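Local coordinates for protein cysteine hydrolase (Vibrio cholerae, PDB 6V98) that is a type VI secretion system effector that probably acts as a papain-like cysteine hydrolase on rival bacteria, at residues P9-D14 against A178-F183; T57-Y62 against L105-E110; G120-E125 against D161-D166. All coordinates share one frame; numbering follows the deposited sequence.

Contact 1: P9-D14 against A178-F183. With CA (calcium ion), chain B.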
ATOM      1  N   PRO A   9       4.057  -0.111  -2.145  1.00 20.19           N
ATOM      2  CA  PRO A   9       3.525   0.839  -1.167  1.00 19.32           C
ATOM      3  C   PRO A   9       3.114   2.107  -1.889  1.00 22.33           C
ATOM      4  O   PRO A   9       3.855   2.624  -2.728  1.00 23.51           O
ATOM      5  CB  PRO A   9       4.711   1.078  -0.221  1.00 22.39           C
ATOM      6  CG  PRO A   9       5.586  -0.162  -0.371  1.00 22.11           C
ATOM      7  CD  PRO A   9       5.431  -0.538  -1.830  1.00 26.38           C
ATOM      8  N   VAL A  10       1.918   2.604  -1.578  1.00 21.70           N
ATOM      9  CA  VAL A  10       1.412   3.837  -2.177  1.00 20.46           C
ATOM     10  C   VAL A  10       0.996   4.773  -1.053  1.00 22.61           C
ATOM     11  O   VAL A  10       0.343   4.347  -0.097  1.00 26.63           O
ATOM     12  CB  VAL A  10       0.250   3.566  -3.158  1.00 22.38           C
ATOM     13  CG1 VAL A  10       0.774   2.779  -4.377  1.00 26.49           C
ATOM     14  CG2 VAL A  10      -0.880   2.797  -2.489  1.00 24.27           C
ATOM     15  N   VAL A  11       1.399   6.039  -1.150  1.00 20.62           N
ATOM     16  CA  VAL A  11       0.994   7.075  -0.213  1.00 18.85           C
ATOM     17  C   VAL A  11       0.260   8.157  -0.993  1.00 22.73           C
ATOM     18  O   VAL A  11       0.626   8.476  -2.129  1.00 20.67           O
ATOM     19  CB  VAL A  11       2.206   7.659   0.547  1.00 24.98           C
ATOM     20  CG1 VAL A  11       1.798   8.859   1.391  1.00 27.49           C
ATOM     21  CG2 VAL A  11       2.847   6.572   1.435  1.00 21.76           C
ATOM     22  N   PHE A  12      -0.794   8.693  -0.388  1.00 23.35           N
ATOM     23  CA  PHE A  12      -1.581   9.784  -0.953  1.00 24.52           C
ATOM     24  C   PHE A  12      -1.217  11.011  -0.136  1.00 26.00           C
ATOM     25  O   PHE A  12      -1.843  11.278   0.896  1.00 25.86           O
ATOM     26  CB  PHE A  12      -3.079   9.476  -0.856  1.00 23.63           C
ATOM     27  CG  PHE A  12      -3.442   8.096  -1.360  1.00 26.27           C
ATOM     28  CD1 PHE A  12      -3.554   7.025  -0.479  1.00 28.39           C
ATOM     29  CD2 PHE A  12      -3.654   7.876  -2.722  1.00 31.53           C
ATOM     30  CE1 PHE A  12      -3.873   5.757  -0.945  1.00 34.28           C
ATOM     31  CE2 PHE A  12      -3.984   6.624  -3.197  1.00 30.25           C
ATOM     32  CZ  PHE A  12      -4.091   5.556  -2.305  1.00 29.01           C
ATOM     33  N   PRO A  13      -0.195  11.774  -0.531  1.00 26.61           N
ATOM     34  CA  PRO A  13       0.332  12.808   0.374  1.00 31.13           C
ATOM     35  C   PRO A  13      -0.624  13.956   0.615  1.00 29.51           C
ATOM     36  O   PRO A  13      -0.445  14.688   1.595  1.00 31.12           O
ATOM     37  CB  PRO A  13       1.602  13.300  -0.337  1.00 32.12           C
ATOM     38  CG  PRO A  13       1.753  12.458  -1.564  1.00 34.81           C
ATOM     39  CD  PRO A  13       0.440  11.832  -1.856  1.00 23.41           C
ATOM     40  N   ASP A  14      -1.617  14.151  -0.249  1.00 27.43           N
ATOM     41  CA  ASP A  14      -2.554  15.257  -0.113  1.00 30.51           C
ATOM     42  C   ASP A  14      -3.867  14.837   0.534  1.00 29.71           C
ATOM     43  O   ASP A  14      -4.803  15.640   0.594  1.00 27.91           O
ATOM     44  CB  ASP A  14      -2.805  15.883  -1.478  1.00 32.76           C
ATOM     45  CG  ASP A  14      -1.537  16.431  -2.088  1.00 36.25           C
ATOM     46  OD1 ASP A  14      -0.744  17.050  -1.344  1.00 31.88           O
ATOM     47  OD2 ASP A  14      -1.328  16.229  -3.297  1.00 35.35           O
ATOM     48  N   ALA A 178       6.091  11.989   4.868  1.00 29.46           N
ATOM     49  CA  ALA A 178       7.526  12.088   5.107  1.00 28.41           C
ATOM     50  C   ALA A 178       8.208  10.752   4.871  1.00 28.28           C
ATOM     51  O   ALA A 178       9.283  10.690   4.257  1.00 32.60           O
ATOM     52  CB  ALA A 178       7.789  12.590   6.530  1.00 30.89           C
ATOM     53  N   TYR A 179       7.595   9.667   5.350  1.00 27.10           N
ATOM     54  CA  TYR A 179       8.246   8.363   5.270  1.00 29.80           C
ATOM     55  C   TYR A 179       8.429   7.919   3.825  1.00 25.94           C
ATOM     56  O   TYR A 179       9.483   7.368   3.468  1.00 28.64           O
ATOM     57  CB  TYR A 179       7.449   7.309   6.053  1.00 24.86           C
ATOM     58  CG  TYR A 179       8.092   5.945   5.951  1.00 25.30           C
ATOM     59  CD1 TYR A 179       9.134   5.585   6.805  1.00 24.59           C
ATOM     60  CD2 TYR A 179       7.677   5.028   4.994  1.00 23.89           C
ATOM     61  CE1 TYR A 179       9.761   4.345   6.704  1.00 26.56           C
ATOM     62  CE2 TYR A 179       8.304   3.769   4.881  1.00 21.60           C
ATOM     63  CZ  TYR A 179       9.340   3.446   5.748  1.00 22.90           C
ATOM     64  OH  TYR A 179       9.971   2.226   5.663  1.00 24.70           O
ATOM     65  N   ILE A 180       7.408   8.108   2.984  1.00 30.21           N
ATOM     66  CA  ILE A 180       7.518   7.600   1.620  1.00 28.32           C
ATOM     67  C   ILE A 180       8.657   8.289   0.895  1.00 28.54           C
ATOM     68  O   ILE A 180       9.365   7.659   0.105  1.00 28.90           O
ATOM     69  CB  ILE A 180       6.182   7.737   0.853  1.00 27.64           C
ATOM     70  CG1 ILE A 180       6.203   6.868  -0.413  1.00 28.01           C
ATOM     71  CG2 ILE A 180       5.845   9.193   0.531  1.00 25.63           C
ATOM     72  CD1 ILE A 180       6.234   5.387  -0.138  1.00 26.38           C
ATOM     73  N   GLU A 181       8.892   9.569   1.188  1.00 28.31           N
ATOM     74  CA  GLU A 181       9.995  10.269   0.544  1.00 30.43           C
ATOM     75  C   GLU A 181      11.336   9.716   1.008  1.00 32.74           C
ATOM     76  O   GLU A 181      12.260   9.563   0.204  1.00 30.82           O
ATOM     77  CB  GLU A 181       9.891  11.766   0.813  1.00 29.92           C
ATOM     78  CG  GLU A 181       8.722  12.435   0.094  1.00 32.87           C
ATOM     79  CD  GLU A 181       8.837  12.361  -1.425  1.00 32.06           C
ATOM     80  OE1 GLU A 181       9.952  12.550  -1.954  1.00 32.30           O
ATOM     81  OE2 GLU A 181       7.803  12.108  -2.083  1.00 31.65           O
ATOM     82  N   GLN A 182      11.453   9.392   2.299  1.00 30.12           N
ATOM     83  CA  GLN A 182      12.634   8.681   2.780  1.00 29.54           C
ATOM     84  C   GLN A 182      12.787   7.332   2.086  1.00 29.01           C
ATOM     85  O   GLN A 182      13.894   6.959   1.672  1.00 30.56           O
ATOM     86  CB  GLN A 182      12.549   8.493   4.297  1.00 32.09           C
ATOM     87  CG  GLN A 182      13.006   9.693   5.103  1.00 41.60           C
ATOM     88  CD  GLN A 182      14.361  10.218   4.654  1.00 47.64           C
ATOM     89  OE1 GLN A 182      14.459  11.303   4.078  1.00 57.40           O
ATOM     90  NE2 GLN A 182      15.409   9.442   4.901  1.00 47.02           N
ATOM     91  N   PHE A 183      11.687   6.583   1.958  1.00 29.84           N
ATOM     92  CA  PHE A 183      11.743   5.260   1.340  1.00 28.13           C
ATOM     93  C   PHE A 183      12.206   5.366  -0.108  1.00 27.80           C
ATOM     94  O   PHE A 183      12.968   4.519  -0.596  1.00 29.83           O
ATOM     95  CB  PHE A 183      10.363   4.599   1.428  1.00 29.03           C
ATOM     96  CG  PHE A 183      10.382   3.081   1.407  1.00 28.54           C
ATOM     97  CD1 PHE A 183      11.542   2.377   1.139  1.00 36.97           C
ATOM     98  CD2 PHE A 183       9.213   2.363   1.649  1.00 36.04           C
ATOM     99  CE1 PHE A 183      11.540   0.987   1.117  1.00 31.56           C
ATOM    100  CE2 PHE A 183       9.214   0.966   1.637  1.00 23.05           C
ATOM    101  CZ  PHE A 183      10.371   0.290   1.356  1.00 25.15           C
TER
HETATM  102 CA    CA B 301       8.847  11.968  -4.237  1.00 31.75          CA
HETATM  103  O   HOH W   1      11.401  12.537  -4.780  1.00 40.44           O
HETATM  104  O   HOH W   2       8.029  13.916  -5.587  1.00 54.45           O
HETATM  105  O   HOH W   3       6.737  11.114  -4.825  1.00 31.12           O
HETATM  106  O   HOH W   4       9.212  10.837  -6.500  1.00 27.99           O

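Contact 2: T57-Y62 against L105-E110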
ATOM      1  N   THR A  57      -3.606  -9.048  -9.029  1.00 26.65           N
ATOM      2  CA  THR A  57      -3.349  -7.844  -8.246  1.00 24.84           C
ATOM      3  C   THR A  57      -4.286  -7.776  -7.041  1.00 29.03           C
ATOM      4  O   THR A  57      -5.481  -8.060  -7.156  1.00 30.22           O
ATOM      5  CB  THR A  57      -3.535  -6.590  -9.130  1.00 28.28           C
ATOM      6  OG1 THR A  57      -2.670  -6.684 -10.267  1.00 32.37           O
ATOM      7  CG2 THR A  57      -3.193  -5.314  -8.382  1.00 28.64           C
ATOM      8  N   ARG A  58      -3.739  -7.393  -5.889  1.00 23.31           N
ATOM      9  CA  ARG A  58      -4.498  -7.143  -4.668  1.00 25.01           C
ATOM     10  C   ARG A  58      -4.159  -5.761  -4.129  1.00 23.37           C
ATOM     11  O   ARG A  58      -3.060  -5.248  -4.332  1.00 23.84           O
ATOM     12  CB  ARG A  58      -4.187  -8.179  -3.567  1.00 29.70           C
ATOM     13  CG  ARG A  58      -4.285  -9.614  -4.023  1.00 32.29           C
ATOM     14  CD  ARG A  58      -5.730  -9.976  -4.254  1.00 36.84           C
ATOM     15  NE  ARG A  58      -5.890 -11.399  -4.518  1.00 49.93           N
ATOM     16  CZ  ARG A  58      -6.436 -11.899  -5.623  1.00 56.62           C
ATOM     17  NH1 ARG A  58      -6.877 -11.089  -6.585  1.00 53.78           N
ATOM     18  NH2 ARG A  58      -6.539 -13.214  -5.766  1.00 65.91           N
ATOM     19  N   TYR A  59      -5.097  -5.180  -3.386  1.00 23.13           N
ATOM     20  CA  TYR A  59      -4.851  -3.923  -2.694  1.00 21.84           C
ATOM     21  C   TYR A  59      -5.380  -4.033  -1.272  1.00 21.76           C
ATOM     22  O   TYR A  59      -6.519  -4.464  -1.063  1.00 20.43           O
ATOM     23  CB  TYR A  59      -5.497  -2.732  -3.425  1.00 22.13           C
ATOM     24  CG  TYR A  59      -5.323  -1.430  -2.677  1.00 21.27           C
ATOM     25  CD1 TYR A  59      -6.292  -0.994  -1.774  1.00 21.88           C
ATOM     26  CD2 TYR A  59      -4.180  -0.655  -2.840  1.00 22.59           C
ATOM     27  CE1 TYR A  59      -6.128   0.185  -1.057  1.00 19.92           C
ATOM     28  CE2 TYR A  59      -4.001   0.517  -2.118  1.00 20.07           C
ATOM     29  CZ  TYR A  59      -4.974   0.929  -1.236  1.00 21.91           C
ATOM     30  OH  TYR A  59      -4.821   2.099  -0.533  1.00 23.89           O
ATOM     31  N   TYR A  60      -4.537  -3.672  -0.299  1.00 24.20           N
ATOM     32  CA  TYR A  60      -4.890  -3.677   1.111  1.00 20.86           C
ATOM     33  C   TYR A  60      -4.480  -2.361   1.747  1.00 20.26           C
ATOM     34  O   TYR A  60      -3.523  -1.712   1.312  1.00 19.34           O
ATOM     35  CB  TYR A  60      -4.192  -4.824   1.863  1.00 18.98           C
ATOM     36  CG  TYR A  60      -4.820  -6.181   1.678  1.00 23.13           C
ATOM     37  CD1 TYR A  60      -4.588  -6.946   0.531  1.00 24.77           C
ATOM     38  CD2 TYR A  60      -5.640  -6.708   2.665  1.00 25.49           C
ATOM     39  CE1 TYR A  60      -5.174  -8.211   0.384  1.00 29.68           C
ATOM     40  CE2 TYR A  60      -6.223  -7.958   2.537  1.00 28.92           C
ATOM     41  CZ  TYR A  60      -5.994  -8.707   1.407  1.00 31.42           C
ATOM     42  OH  TYR A  60      -6.602  -9.942   1.324  1.00 32.54           O
ATOM     43  N   GLU A  61      -5.196  -1.982   2.803  1.00 20.53           N
ATOM     44  CA  GLU A  61      -4.813  -0.809   3.570  1.00 20.15           C
ATOM     45  C   GLU A  61      -5.352  -0.950   4.988  1.00 22.20           C
ATOM     46  O   GLU A  61      -6.246  -1.755   5.258  1.00 23.00           O
ATOM     47  CB  GLU A  61      -5.344   0.484   2.920  1.00 19.29           C
ATOM     48  CG  GLU A  61      -6.856   0.518   2.830  1.00 20.38           C
ATOM     49  CD  GLU A  61      -7.358   1.525   1.815  1.00 25.25           C
ATOM     50  OE1 GLU A  61      -6.623   2.489   1.533  1.00 24.76           O
ATOM     51  OE2 GLU A  61      -8.488   1.344   1.316  1.00 25.67           O
ATOM     52  N   TYR A  62      -4.806  -0.131   5.882  1.00 19.63           N
ATOM     53  CA  TYR A  62      -5.196  -0.099   7.285  1.00 19.57           C
ATOM     54  C   TYR A  62      -5.532   1.332   7.661  1.00 20.09           C
ATOM     55  O   TYR A  62      -4.795   2.257   7.314  1.00 24.10           O
ATOM     56  CB  TYR A  62      -4.064  -0.620   8.154  1.00 21.84           C
ATOM     57  CG  TYR A  62      -4.298  -0.462   9.638  1.00 24.32           C
ATOM     58  CD1 TYR A  62      -5.188  -1.291  10.309  1.00 20.19           C
ATOM     59  CD2 TYR A  62      -3.624   0.512  10.368  1.00 23.64           C
ATOM     60  CE1 TYR A  62      -5.390  -1.157  11.688  1.00 21.69           C
ATOM     61  CE2 TYR A  62      -3.831   0.658  11.734  1.00 24.86           C
ATOM     62  CZ  TYR A  62      -4.717  -0.180  12.377  1.00 21.38           C
ATOM     63  OH  TYR A  62      -4.921  -0.056  13.720  1.00 23.36           O
ATOM     64  N   LEU A 105      -9.301   6.842  -6.545  1.00 29.38           N
ATOM     65  CA  LEU A 105     -10.713   7.150  -6.342  1.00 25.51           C
ATOM     66  C   LEU A 105     -11.246   6.475  -5.090  1.00 25.89           C
ATOM     67  O   LEU A 105     -11.949   7.101  -4.286  1.00 30.79           O
ATOM     68  CB  LEU A 105     -11.536   6.703  -7.556  1.00 28.18           C
ATOM     69  CG  LEU A 105     -13.051   6.799  -7.356  1.00 29.99           C
ATOM     70  CD1 LEU A 105     -13.442   8.232  -7.019  1.00 30.44           C
ATOM     71  CD2 LEU A 105     -13.818   6.316  -8.600  1.00 31.77           C
ATOM     72  N   ARG A 106     -10.920   5.192  -4.915  1.00 24.88           N
ATOM     73  CA  ARG A 106     -11.611   4.363  -3.935  1.00 26.28           C
ATOM     74  C   ARG A 106     -11.038   4.553  -2.546  1.00 30.28           C
ATOM     75  O   ARG A 106     -11.776   4.463  -1.561  1.00 31.06           O
ATOM     76  CB  ARG A 106     -11.528   2.884  -4.338  1.00 29.20           C
ATOM     77  CG  ARG A 106     -12.470   2.527  -5.489  1.00 27.86           C
ATOM     78  CD  ARG A 106     -12.171   1.183  -6.147  1.00 27.78           C
ATOM     79  NE  ARG A 106     -12.901   1.083  -7.429  1.00 29.30           N
ATOM     80  CZ  ARG A 106     -12.733   0.103  -8.313  1.00 33.85           C
ATOM     81  NH1 ARG A 106     -11.872  -0.872  -8.063  1.00 30.94           N
ATOM     82  NH2 ARG A 106     -13.422   0.097  -9.455  1.00 32.53           N
ATOM     83  N   SER A 107      -9.738   4.824  -2.460  1.00 25.16           N
ATOM     84  CA  SER A 107      -9.030   4.902  -1.189  1.00 23.15           C
ATOM     85  C   SER A 107      -8.249   6.191  -0.996  1.00 25.61           C
ATOM     86  O   SER A 107      -7.794   6.448   0.119  1.00 27.19           O
ATOM     87  CB  SER A 107      -8.058   3.717  -1.052  1.00 29.35           C
ATOM     88  OG  SER A 107      -8.758   2.489  -1.056  1.00 28.12           O
ATOM     89  N   GLY A 108      -8.063   6.998  -2.033  1.00 25.51           N
ATOM     90  CA  GLY A 108      -7.104   8.077  -1.942  1.00 24.03           C
ATOM     91  C   GLY A 108      -7.613   9.487  -2.152  1.00 23.64           C
ATOM     92  O   GLY A 108      -6.807  10.377  -2.448  1.00 25.57           O
ATOM     93  N   GLN A 109      -8.923   9.715  -2.000  1.00 25.23           N
ATOM     94  CA  GLN A 109      -9.508  11.054  -2.109  1.00 26.60           C
ATOM     95  C   GLN A 109      -9.200  11.697  -3.464  1.00 25.21           C
ATOM     96  O   GLN A 109      -9.135  12.931  -3.595  1.00 25.65           O
ATOM     97  CB  GLN A 109      -9.048  11.956  -0.958  1.00 24.88           C
ATOM     98  CG  GLN A 109      -9.579  11.481   0.401  1.00 25.88           C
ATOM     99  CD  GLN A 109      -9.258  12.434   1.538  1.00 30.89           C
ATOM    100  OE1 GLN A 109      -8.637  13.474   1.333  1.00 30.32           O
ATOM    101  NE2 GLN A 109      -9.659  12.060   2.759  1.00 28.49           N
ATOM    102  N   GLU A 110      -9.010  10.856  -4.477  1.00 27.38           N
ATOM    103  CA  GLU A 110      -8.793  11.306  -5.845  1.00 22.63           C
ATOM    104  C   GLU A 110      -7.572  12.209  -5.927  1.00 29.82           C
ATOM    105  O   GLU A 110      -7.544  13.180  -6.683  1.00 29.27           O
ATOM    106  CB  GLU A 110     -10.038  12.003  -6.411  1.00 25.67           C
ATOM    107  CG  GLU A 110     -11.243  11.082  -6.542  1.00 26.23           C
ATOM    108  CD  GLU A 110     -12.500  11.834  -6.918  1.00 34.81           C
ATOM    109  OE1 GLU A 110     -13.155  12.384  -6.020  1.00 35.08           O
ATOM    110  OE2 GLU A 110     -12.801  11.908  -8.120  1.00 34.28           O
TER

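Contact 3: G120-E125 against D161-D166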
ATOM      1  N   GLY A 120      10.547  -9.082  -5.415  1.00 23.75           N
ATOM      2  CA  GLY A 120      11.039 -10.275  -4.757  1.00 28.29           C
ATOM      3  C   GLY A 120      10.065 -11.409  -4.986  1.00 29.60           C
ATOM      4  O   GLY A 120       9.042 -11.251  -5.658  1.00 29.21           O
ATOM      5  N   LYS A 121      10.405 -12.569  -4.423  1.00 27.37           N
ATOM      6  CA  LYS A 121       9.526 -13.736  -4.487  1.00 29.92           C
ATOM      7  C   LYS A 121       8.761 -13.791  -3.173  1.00 31.57           C
ATOM      8  O   LYS A 121       9.290 -14.257  -2.162  1.00 33.99           O
ATOM      9  CB  LYS A 121      10.318 -15.017  -4.731  1.00 29.24           C
ATOM     10  CG  LYS A 121      11.066 -15.038  -6.061  1.00 40.52           C
ATOM     11  CD  LYS A 121      10.087 -15.062  -7.229  1.00 47.33           C
ATOM     12  CE  LYS A 121      10.792 -15.063  -8.577  1.00 48.56           C
ATOM     13  NZ  LYS A 121      12.270 -15.179  -8.483  1.00 54.09           N
ATOM     14  N   PHE A 122       7.516 -13.303  -3.176  1.00 26.95           N
ATOM     15  CA  PHE A 122       6.797 -13.224  -1.912  1.00 24.28           C
ATOM     16  C   PHE A 122       5.280 -13.175  -2.039  1.00 24.42           C
ATOM     17  O   PHE A 122       4.605 -12.910  -1.042  1.00 25.99           O
ATOM     18  CB  PHE A 122       7.264 -11.997  -1.118  1.00 23.18           C
ATOM     19  CG  PHE A 122       7.293 -10.736  -1.920  1.00 27.21           C
ATOM     20  CD1 PHE A 122       6.127 -10.215  -2.470  1.00 28.18           C
ATOM     21  CD2 PHE A 122       8.479 -10.067  -2.128  1.00 24.40           C
ATOM     22  CE1 PHE A 122       6.151  -9.059  -3.231  1.00 25.77           C
ATOM     23  CE2 PHE A 122       8.507  -8.903  -2.889  1.00 24.97           C
ATOM     24  CZ  PHE A 122       7.341  -8.395  -3.429  1.00 24.50           C
ATOM     25  N   PHE A 123       4.724 -13.411  -3.236  1.00 23.20           N
ATOM     26  CA  PHE A 123       3.294 -13.170  -3.415  1.00 23.95           C
ATOM     27  C   PHE A 123       2.453 -13.962  -2.418  1.00 28.98           C
ATOM     28  O   PHE A 123       1.581 -13.396  -1.749  1.00 27.31           O
ATOM     29  CB  PHE A 123       2.848 -13.488  -4.841  1.00 27.45           C
ATOM     30  CG  PHE A 123       1.375 -13.264  -5.053  1.00 26.32           C
ATOM     31  CD1 PHE A 123       0.894 -12.015  -5.426  1.00 22.82           C
ATOM     32  CD2 PHE A 123       0.467 -14.285  -4.837  1.00 27.10           C
ATOM     33  CE1 PHE A 123      -0.467 -11.800  -5.603  1.00 24.87           C
ATOM     34  CE2 PHE A 123      -0.890 -14.072  -5.010  1.00 32.02           C
ATOM     35  CZ  PHE A 123      -1.352 -12.830  -5.391  1.00 28.86           C
ATOM     36  N   SER A 124       2.660 -15.279  -2.332  1.00 22.68           N
ATOM     37  CA  SER A 124       1.790 -16.068  -1.458  1.00 25.91           C
ATOM     38  C   SER A 124       2.005 -15.704   0.006  1.00 21.80           C
ATOM     39  O   SER A 124       1.047 -15.671   0.791  1.00 29.25           O
ATOM     40  CB  SER A 124       2.009 -17.566  -1.682  1.00 31.71           C
ATOM     41  OG  SER A 124       3.268 -17.988  -1.198  1.00 46.63           O
ATOM     42  N   GLU A 125       3.246 -15.403   0.391  1.00 21.69           N
ATOM     43  CA  GLU A 125       3.505 -15.007   1.772  1.00 25.51           C
ATOM     44  C   GLU A 125       2.872 -13.660   2.098  1.00 25.88           C
ATOM     45  O   GLU A 125       2.343 -13.464   3.201  1.00 23.50           O
ATOM     46  CB  GLU A 125       5.003 -14.957   2.028  1.00 25.22           C
ATOM     47  CG  GLU A 125       5.690 -16.319   1.983  1.00 25.48           C
ATOM     48  CD  GLU A 125       6.128 -16.737   0.593  1.00 34.00           C
ATOM     49  OE1 GLU A 125       6.751 -17.816   0.483  1.00 35.79           O
ATOM     50  OE2 GLU A 125       5.849 -16.000  -0.383  1.00 27.42           O
ATOM     51  N   ASP A 161       8.792  -5.241   5.925  1.00 22.89           N
ATOM     52  CA  ASP A 161       9.732  -5.862   6.860  1.00 27.48           C
ATOM     53  C   ASP A 161       9.528  -7.371   6.908  1.00 29.46           C
ATOM     54  O   ASP A 161      10.492  -8.147   6.868  1.00 28.72           O
ATOM     55  CB  ASP A 161       9.556  -5.268   8.263  1.00 58.41           C
ATOM     56  CG  ASP A 161      10.599  -4.200   8.602  1.00 75.80           C
ATOM     57  OD1 ASP A 161      11.809  -4.523   8.656  1.00 78.11           O
ATOM     58  OD2 ASP A 161      10.199  -3.037   8.828  1.00 75.52           O
ATOM     59  N   ALA A 162       8.265  -7.804   7.003  1.00 25.31           N
ATOM     60  CA  ALA A 162       7.960  -9.224   7.126  1.00 26.63           C
ATOM     61  C   ALA A 162       8.338  -9.991   5.866  1.00 25.43           C
ATOM     62  O   ALA A 162       8.640 -11.188   5.943  1.00 32.67           O
ATOM     63  CB  ALA A 162       6.474  -9.420   7.451  1.00 26.00           C
ATOM     64  N   MET A 163       8.346  -9.330   4.711  1.00 25.96           N
ATOM     65  CA  MET A 163       8.714 -10.002   3.473  1.00 27.86           C
ATOM     66  C   MET A 163      10.227 -10.110   3.304  1.00 34.16           C
ATOM     67  O   MET A 163      10.682 -10.678   2.304  1.00 35.01           O
ATOM     68  CB  MET A 163       8.111  -9.274   2.262  1.00 26.05           C
ATOM     69  CG  MET A 163       6.575  -9.214   2.206  1.00 30.20           C
ATOM     70  SD  MET A 163       5.755 -10.830   2.214  1.00 28.44           S
ATOM     71  CE  MET A 163       5.267 -10.885   3.942  1.00 26.82           C
ATOM     72  N   GLY A 164      11.004  -9.566   4.240  1.00 27.78           N
ATOM     73  CA  GLY A 164      12.445  -9.509   4.087  1.00 31.38           C
ATOM     74  C   GLY A 164      12.942  -8.432   3.148  1.00 27.45           C
ATOM     75  O   GLY A 164      14.070  -8.529   2.650  1.00 26.02           O
ATOM     76  N   LEU A 165      12.149  -7.396   2.905  1.00 25.80           N
ATOM     77  CA  LEU A 165      12.495  -6.379   1.922  1.00 26.66           C
ATOM     78  C   LEU A 165      13.269  -5.204   2.511  1.00 30.62           C
ATOM     79  O   LEU A 165      13.650  -4.297   1.764  1.00 29.40           O
ATOM     80  CB  LEU A 165      11.229  -5.875   1.231  1.00 28.68           C
ATOM     81  CG  LEU A 165      10.431  -6.937   0.469  1.00 30.86           C
ATOM     82  CD1 LEU A 165       9.120  -6.340  -0.050  1.00 26.84           C
ATOM     83  CD2 LEU A 165      11.257  -7.526  -0.676  1.00 35.99           C
ATOM     84  N   ASP A 166      13.518  -5.205   3.815  1.00 29.48           N
ATOM     85  CA  ASP A 166      14.336  -4.188   4.469  1.00 29.51           C
ATOM     86  C   ASP A 166      13.888  -2.766   4.110  1.00 27.89           C
ATOM     87  O   ASP A 166      14.650  -2.008   3.500  1.00 30.48           O
ATOM     88  CB  ASP A 166      15.807  -4.386   4.144  1.00 35.80           C
ATOM     89  CG  ASP A 166      16.713  -3.500   4.984  1.00 47.39           C
ATOM     90  OD1 ASP A 166      16.324  -3.144   6.121  1.00 49.96           O
ATOM     91  OD2 ASP A 166      17.808  -3.142   4.506  1.00 53.31           O
TER

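Contact 1: P9-D14 against A178-F183
V11 and I180 meet tip to tip where a helix packs against one face of the antiparallel sheet, in a protein whose family belongs to the papain-like clan CA. The axes of strand 9-12 and helix 178-183 pass 9.1 Å apart, and their N-to-C directions differ by 137°, so the helix runs obliquely antiparallel to the strand. The contact illustrates how a few apolar side chains can join a strand to a helix without a single hydrogen bond between the two segments. V11 carries it with one branch above all: its CG2 lies 3.6 Å from I180 CB and 3.9 Å from I180 CD1, so one methyl meets both the branch point and the end of the isoleucine. I180 has CG1 anti to the backbone N (chi1 -165°), and the next torsion (chi2 67°) turns CD1 toward the P9 end of the strand while keeping it against V11 CG2. CG2, the other branch of I180, approaches V11 CB. A second, looser pair lies beside this one, with P9 CG 4.3 Å from F183 CE2 and reaching the ring obliquely. One face of the F183 ring receives the hydroxyl of Y179 from the preceding turn, 4.1 Å above the plane and offset toward the rim. Strand alternation sends V10 and F12 to the other face of the sheet, where both touch Y59, while V11 also packs on M153 and P9 on V156. E181, next in the helix after I180, takes no part in the packing; its bent side chain carries the carboxylate to a calcium ion, which Q184 and four water molecules also bind. That carboxylate grips the ion with both oxygens, OE2 at 2.4 Å and OE1 at 2.6 Å from the calcium.

Contact 2: T57-Y62 against L105-E110
Y59 is the first residue of strand 57-62 to meet S107 of segment 105-110. Its CG stands anti to the backbone N (chi1 176°), which carries the ring away from the strand so that CE1 comes 3.5 Å from S107 OG, obliquely to the ring. The phenol oxygen lies beside the serine too, with Y59 OH 3.7 Å from S107 CB. Y60, the next residue, faces the other side of the sheet and packs on helix 123-134. E61 returns to the side of Y59 and supplies the bond across the contact: S107 OG donates to E61 OE2 over 2.6 Å, arriving on the syn side and 23° out of the carboxylate plane. The other oxygen is engaged from within the strand, since Y59 OH donates to E61 OE1 over 2.8 Å. That acceptor lies in the plane of the phenol ring, at its edge, whereas the hydroxyl stands well above the carboxylate plane, 64° out of it. Beyond the two segments, E61 OE2 forms a salt bridge with R77 NE, and E61 OE1 is hydrogen-bonded to H44 NE2. The buried carboxylate thus has two polar partners on each oxygen; bonds with Y59, S107, R77 and H44 would together restrict its rotation, and they tie strand 57-62 to its neighbours.

Contact 3: G120-E125 against D161-D166
The ring of F122 is met obliquely by M163 and L165, while one face receives the carbonyl oxygen of G120, 3.6 Å above the plane and offset toward the rim. The M163 sulfur makes a Met-aromatic contact, SD lying 5.3 Å from the F122 ring centroid and 47° off the ring normal. The same sulfur sits 3.8 Å from F122 CB, so the thioether lies beside the base of the side chain. Farther out, L165 CD2 approaches F122 CE2 to 3.8 Å, the two side chains crossing at about a right angle. Bends at chi2 and chi3 of M163 carry its methyl on to the first helical turn, where CE lies 4.0 Å from E125 O. The case illustrates how a helix C-terminus can present side chains: G164, at positive phi, belongs to a Schellman motif, and M163 and L165, flanking it in sequence, both direct CB toward segment 120-125. D5 on the neighbouring strand takes hydrogen bonds from the F122 and F123 backbone nitrogens at the start of helix 123-134. L7 of strand 5-12 touches both F122 and L165, L49 of strand 44-50 touches F122, and A126 of helix 123-134 packs on M163.

In the fold
Together the three contacts show one sheet clothed by helices on both faces. Contacts 1 and 2 have centres 14 Å apart and touch directly, through F12 against G108; contact 3 lies about 19 Å and 20 Å from them, centre to centre, without touching either. Along the chain contact 2 closes before contact 3 opens, and both fall between the two segments of contact 1, which brings the first strand, 5-12, against the late helix 176-184. Contact 3 takes in the C-terminal end of helix 154-162, whose start follows the arsenic-modified C152; E61 of contact 2 is hydrogen-bonded to H44. The sheet is thus common ground for the calcium-bearing helix 176-184 and for the strands beside E61.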